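Local coordinates for protein glutathione s-transferase III (Zea mays, PDB 1AW9) that probably conjugates reduced glutathione to hydrophobic electrophiles, herbicides among them, as a dimeric phi-class transferase, at residues L10-E23 and F161-Y174. Numbering follows the deposited sequence.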
loop_
_atom_site.group_PDB
_atom_site.type_symbol
_atom_site.label_atom_id
_atom_site.label_comp_id
_atom_site.label_asym_id
_atom_site.label_seq_id
_atom_site.Cartn_x
_atom_site.Cartn_y
_atom_site.Cartn_z
ATOM N N LEU A 10 -7.822 24.806 13.971
ATOM C CA LEU A 10 -6.706 23.908 14.277
ATOM C C LEU A 10 -6.012 23.333 13.058
ATOM O O LEU A 10 -4.892 22.845 13.159
ATOM C CB LEU A 10 -7.160 22.768 15.178
ATOM C CG LEU A 10 -7.331 23.251 16.616
ATOM C CD1 LEU A 10 -7.975 22.164 17.458
ATOM C CD2 LEU A 10 -5.986 23.678 17.187
ATOM N N SER A 11 -6.694 23.349 11.925
ATOM C CA SER A 11 -6.144 22.821 10.704
ATOM C C SER A 11 -4.961 23.663 10.203
ATOM O O SER A 11 -5.125 24.847 9.852
ATOM C CB SER A 11 -7.248 22.757 9.669
ATOM O OG SER A 11 -6.752 23.107 8.394
ATOM N N PRO A 12 -3.766 23.042 10.077
ATOM C CA PRO A 12 -2.586 23.776 9.614
ATOM C C PRO A 12 -2.767 24.438 8.248
ATOM O O PRO A 12 -2.039 25.369 7.889
ATOM C CB PRO A 12 -1.489 22.692 9.562
ATOM C CG PRO A 12 -1.914 21.680 10.558
ATOM C CD PRO A 12 -3.434 21.629 10.339
ATOM N N ASN A 13 -3.709 23.944 7.465
ATOM C CA ASN A 13 -3.907 24.518 6.158
ATOM C C ASN A 13 -4.683 25.817 6.315
ATOM O O ASN A 13 -4.525 26.734 5.511
ATOM C CB ASN A 13 -4.557 23.506 5.212
ATOM C CG ASN A 13 -3.562 22.439 4.718
ATOM O OD1 ASN A 13 -2.419 22.751 4.404
ATOM N ND2 ASN A 13 -3.985 21.181 4.689
ATOM N N VAL A 14 -5.485 25.915 7.378
ATOM C CA VAL A 14 -6.216 27.157 7.665
ATOM C C VAL A 14 -5.188 28.106 8.269
ATOM O O VAL A 14 -5.095 29.259 7.875
ATOM C CB VAL A 14 -7.370 26.947 8.655
ATOM C CG1 VAL A 14 -7.919 28.293 9.180
ATOM C CG2 VAL A 14 -8.457 26.182 7.965
ATOM N N VAL A 15 -4.339 27.594 9.159
ATOM C CA VAL A 15 -3.301 28.424 9.759
ATOM C C VAL A 15 -2.318 28.993 8.720
ATOM O O VAL A 15 -1.783 30.073 8.926
ATOM C CB VAL A 15 -2.566 27.678 10.883
ATOM C CG1 VAL A 15 -1.434 28.550 11.478
ATOM C CG2 VAL A 15 -3.559 27.271 11.950
ATOM N N ARG A 16 -2.081 28.295 7.608
ATOM C CA ARG A 16 -1.183 28.809 6.579
ATOM C C ARG A 16 -1.749 30.093 5.975
ATOM O O ARG A 16 -0.994 30.940 5.460
ATOM C CB ARG A 16 -0.987 27.802 5.430
ATOM C CG ARG A 16 -0.011 28.294 4.301
ATOM C CD ARG A 16 0.106 27.420 2.989
ATOM N NE ARG A 16 0.741 26.127 3.246
ATOM C CZ ARG A 16 0.066 24.992 3.418
ATOM N NH1 ARG A 16 -1.260 24.983 3.310
ATOM N NH2 ARG A 16 0.681 23.927 3.924
ATOM N N VAL A 17 -3.080 30.177 5.909
ATOM C CA VAL A 17 -3.735 31.357 5.323
ATOM C C VAL A 17 -3.762 32.481 6.345
ATOM O O VAL A 17 -3.436 33.605 6.016
ATOM C CB VAL A 17 -5.159 31.061 4.814
ATOM C CG1 VAL A 17 -5.761 32.314 4.201
ATOM C CG2 VAL A 17 -5.106 29.964 3.771
ATOM N N ALA A 18 -4.127 32.151 7.579
ATOM C CA ALA A 18 -4.165 33.111 8.669
ATOM C C ALA A 18 -2.768 33.764 8.767
ATOM O O ALA A 18 -2.642 34.981 8.946
ATOM C CB ALA A 18 -4.527 32.385 9.973
ATOM N N THR A 19 -1.723 32.953 8.595
ATOM C CA THR A 19 -0.342 33.416 8.635
ATOM C C THR A 19 -0.188 34.606 7.697
ATOM O O THR A 19 0.236 35.680 8.103
ATOM C CB THR A 19 0.643 32.286 8.207
ATOM O OG1 THR A 19 0.636 31.256 9.194
ATOM C CG2 THR A 19 2.047 32.785 8.090
ATOM N N VAL A 20 -0.560 34.424 6.443
ATOM C CA VAL A 20 -0.441 35.483 5.478
ATOM C C VAL A 20 -1.403 36.647 5.759
ATOM O O VAL A 20 -1.033 37.799 5.552
ATOM C CB VAL A 20 -0.559 34.916 4.051
ATOM C CG1 VAL A 20 -0.787 35.997 3.038
ATOM C CG2 VAL A 20 0.723 34.208 3.700
ATOM N N LEU A 21 -2.586 36.388 6.311
ATOM C CA LEU A 21 -3.513 37.494 6.588
ATOM C C LEU A 21 -2.974 38.412 7.698
ATOM O O LEU A 21 -3.095 39.630 7.600
ATOM C CB LEU A 21 -4.928 36.998 6.918
ATOM C CG LEU A 21 -5.724 36.206 5.845
ATOM C CD1 LEU A 21 -6.993 35.684 6.435
ATOM C CD2 LEU A 21 -6.046 37.002 4.626
ATOM N N ASN A 22 -2.340 37.847 8.723
ATOM C CA ASN A 22 -1.777 38.671 9.781
ATOM C C ASN A 22 -0.569 39.454 9.306
ATOM O O ASN A 22 -0.374 40.585 9.705
ATOM C CB ASN A 22 -1.396 37.836 10.967
ATOM C CG ASN A 22 -2.582 37.288 11.635
ATOM O OD1 ASN A 22 -3.562 37.990 11.798
ATOM N ND2 ASN A 22 -2.550 36.008 11.980
ATOM N N GLU A 23 0.255 38.874 8.449
ATOM C CA GLU A 23 1.419 39.600 7.978
ATOM C C GLU A 23 0.950 40.870 7.294
ATOM O O GLU A 23 1.506 41.926 7.513
ATOM C CB GLU A 23 2.235 38.748 7.011
ATOM C CG GLU A 23 3.075 37.676 7.670
ATOM C CD GLU A 23 4.337 38.216 8.350
ATOM O OE1 GLU A 23 4.769 39.344 8.040
ATOM O OE2 GLU A 23 4.920 37.509 9.189
ATOM N N PHE A 161 12.273 38.172 4.021
ATOM C CA PHE A 161 11.214 37.226 4.285
ATOM C C PHE A 161 10.134 37.469 3.219
ATOM O O PHE A 161 9.716 38.611 2.986
ATOM C CB PHE A 161 10.696 37.472 5.701
ATOM C CG PHE A 161 9.473 36.697 6.054
ATOM C CD1 PHE A 161 8.204 37.213 5.784
ATOM C CD2 PHE A 161 9.578 35.498 6.749
ATOM C CE1 PHE A 161 7.069 36.560 6.206
ATOM C CE2 PHE A 161 8.427 34.819 7.187
ATOM C CZ PHE A 161 7.179 35.349 6.920
ATOM N N THR A 162 9.772 36.408 2.502
ATOM C CA THR A 162 8.775 36.522 1.463
ATOM C C THR A 162 7.682 35.490 1.684
ATOM O O THR A 162 7.646 34.809 2.719
ATOM C CB THR A 162 9.385 36.333 0.034
ATOM O OG1 THR A 162 9.936 35.016 -0.089
ATOM C CG2 THR A 162 10.482 37.367 -0.242
ATOM N N LEU A 163 6.769 35.411 0.712
ATOM C CA LEU A 163 5.658 34.477 0.723
ATOM C C LEU A 163 6.208 33.043 0.828
ATOM O O LEU A 163 5.651 32.201 1.541
ATOM C CB LEU A 163 4.851 34.653 -0.560
ATOM C CG LEU A 163 3.550 33.850 -0.711
ATOM C CD1 LEU A 163 2.539 34.252 0.375
ATOM C CD2 LEU A 163 2.985 34.071 -2.106
ATOM N N ALA A 164 7.308 32.781 0.132
ATOM C CA ALA A 164 7.935 31.465 0.156
ATOM C C ALA A 164 8.164 30.973 1.587
ATOM O O ALA A 164 7.837 29.822 1.892
ATOM C CB ALA A 164 9.249 31.469 -0.635
ATOM N N ASP A 165 8.635 31.845 2.486
ATOM C CA ASP A 165 8.893 31.423 3.880
ATOM C C ASP A 165 7.617 31.280 4.693
ATOM O O ASP A 165 7.481 30.338 5.477
ATOM C CB ASP A 165 9.844 32.392 4.617
ATOM C CG ASP A 165 11.051 32.778 3.780
ATOM O OD1 ASP A 165 10.922 33.730 3.015
ATOM O OD2 ASP A 165 12.115 32.133 3.821
ATOM N N ALA A 166 6.685 32.209 4.486
ATOM C CA ALA A 166 5.448 32.250 5.236
ATOM C C ALA A 166 4.586 30.998 5.021
ATOM O O ALA A 166 3.911 30.530 5.954
ATOM C CB ALA A 166 4.663 33.544 4.873
ATOM N N ASN A 167 4.635 30.457 3.797
ATOM C CA ASN A 167 3.868 29.263 3.434
ATOM C C ASN A 167 4.325 28.023 4.200
ATOM O O ASN A 167 3.583 27.048 4.317
ATOM C CB ASN A 167 3.921 29.028 1.918
ATOM C CG ASN A 167 2.835 29.808 1.163
ATOM O OD1 ASN A 167 1.945 30.411 1.770
ATOM N ND2 ASN A 167 2.867 29.745 -0.148
ATOM N N HIS A 168 5.519 28.100 4.789
ATOM C CA HIS A 168 6.075 27.002 5.555
ATOM C C HIS A 168 5.725 27.071 6.996
ATOM O O HIS A 168 5.703 26.054 7.653
ATOM C CB HIS A 168 7.586 27.036 5.521
ATOM C CG HIS A 168 8.174 26.565 4.234
ATOM N ND1 HIS A 168 8.325 27.382 3.146
ATOM C CD2 HIS A 168 8.701 25.372 3.894
ATOM C CE1 HIS A 168 8.931 26.718 2.187
ATOM N NE2 HIS A 168 9.176 25.484 2.614
ATOM N N ALA A 169 5.467 28.262 7.514
ATOM C CA ALA A 169 5.256 28.425 8.942
ATOM C C ALA A 169 4.323 27.526 9.749
ATOM O O ALA A 169 4.720 27.067 10.834
ATOM C CB ALA A 169 5.004 29.869 9.261
ATOM N N SER A 170 3.093 27.283 9.270
ATOM C CA SER A 170 2.149 26.459 10.022
ATOM C C SER A 170 2.616 25.036 10.147
ATOM O O SER A 170 2.512 24.456 11.219
ATOM C CB SER A 170 0.732 26.522 9.470
ATOM O OG SER A 170 0.637 25.974 8.193
ATOM N N TYR A 171 3.166 24.474 9.077
ATOM C CA TYR A 171 3.652 23.117 9.152
ATOM C C TYR A 171 4.939 22.968 9.947
ATOM O O TYR A 171 5.114 21.950 10.613
ATOM C CB TYR A 171 3.686 22.455 7.790
ATOM C CG TYR A 171 2.357 21.770 7.488
ATOM C CD1 TYR A 171 2.099 20.475 7.945
ATOM C CD2 TYR A 171 1.347 22.421 6.765
ATOM C CE1 TYR A 171 0.887 19.850 7.692
ATOM C CE2 TYR A 171 0.115 21.791 6.506
ATOM C CZ TYR A 171 -0.093 20.508 6.975
ATOM O OH TYR A 171 -1.283 19.858 6.706
ATOM N N LEU A 172 5.803 23.990 9.966
ATOM C CA LEU A 172 7.017 23.924 10.775
ATOM C C LEU A 172 6.573 23.933 12.247
ATOM O O LEU A 172 7.107 23.204 13.094
ATOM C CB LEU A 172 7.934 25.117 10.490
ATOM C CG LEU A 172 8.847 25.044 9.266
ATOM C CD1 LEU A 172 9.576 26.346 9.191
ATOM C CD2 LEU A 172 9.845 23.889 9.337
ATOM N N LEU A 173 5.568 24.757 12.530
ATOM C CA LEU A 173 4.988 24.883 13.865
ATOM C C LEU A 173 4.477 23.527 14.346
ATOM O O LEU A 173 4.864 23.048 15.404
ATOM C CB LEU A 173 3.851 25.923 13.840
ATOM C CG LEU A 173 3.213 26.375 15.149
ATOM C CD1 LEU A 173 2.169 25.386 15.624
ATOM C CD2 LEU A 173 4.283 26.581 16.219
ATOM N N TYR A 174 3.623 22.886 13.564
ATOM C CA TYR A 174 3.091 21.581 13.961
ATOM C C TYR A 174 4.166 20.503 14.053
ATOM O O TYR A 174 4.142 19.701 14.979
ATOM C CB TYR A 174 1.947 21.163 13.039
ATOM C CG TYR A 174 0.663 21.886 13.363
ATOM C CD1 TYR A 174 0.540 23.253 13.143
ATOM C CD2 TYR A 174 -0.423 21.211 13.921
ATOM C CE1 TYR A 174 -0.638 23.940 13.470
ATOM C CE2 TYR A 174 -1.602 21.885 14.247
ATOM C CZ TYR A 174 -1.707 23.249 14.016
ATOM O OH TYR A 174 -2.885 23.914 14.275
HETATM O O HOH W 1 2.203 29.322 7.306
#
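Arg16 and Ser170 bring their backbones within 5.3 Å (CA to CA) where helix 12-23 passes helix 169-174, the segment axes 8.5 Å apart and their directions 128° from each other. So close a crossing suits a small residue, and Ser170, with OG held between the backbone N and the carbonyl carbon, adds a second donor to Pro12 O, 2.8 Å from its OG, on the face of that carbonyl plane opposite Arg16 N. Pro12, rigid and compact in the first turn, meets two tyrosines. Its CG sits over the centre of the Tyr174 ring, 3.5 Å from the centroid, a CH-pi contact, while CB lies over one face of Tyr171, offset toward the rim. Tyr174 OH reaches on to Leu10 O in a weak hydrogen bond. Arg16 leaves the helix extended and then bends at chi3 (-68°), which brings NE to Asn167 O, on a lone pair in the carbonyl plane, at 3.2 Å. Its NH1 grips Asn13 OD1 at 2.7 Å, and the guanidinium lies 15° from the plane of the Tyr171 ring, NH2 3.3 Å from CD2 of that tyrosine. A leucine in place of Arg16 would probably leave Asn167 O and Asn13 OD1 without these donors. Farther along, one water donates to Thr19 OG1 and Ala166 O and accepts from Ser170 N, linking the two segments through polar groups; beyond it Val20 CG2 packs on Leu163 CD1. Ser11, Pro12 and Asn13 probably contribute to the glutathione site. The buried interface joins the thioredoxin-like N-terminal domain to the helical C-terminal one, with Asn71 of helix 67-77 bonded to Asn167 OD1 and helices 92-122 and 201-209 packing around it.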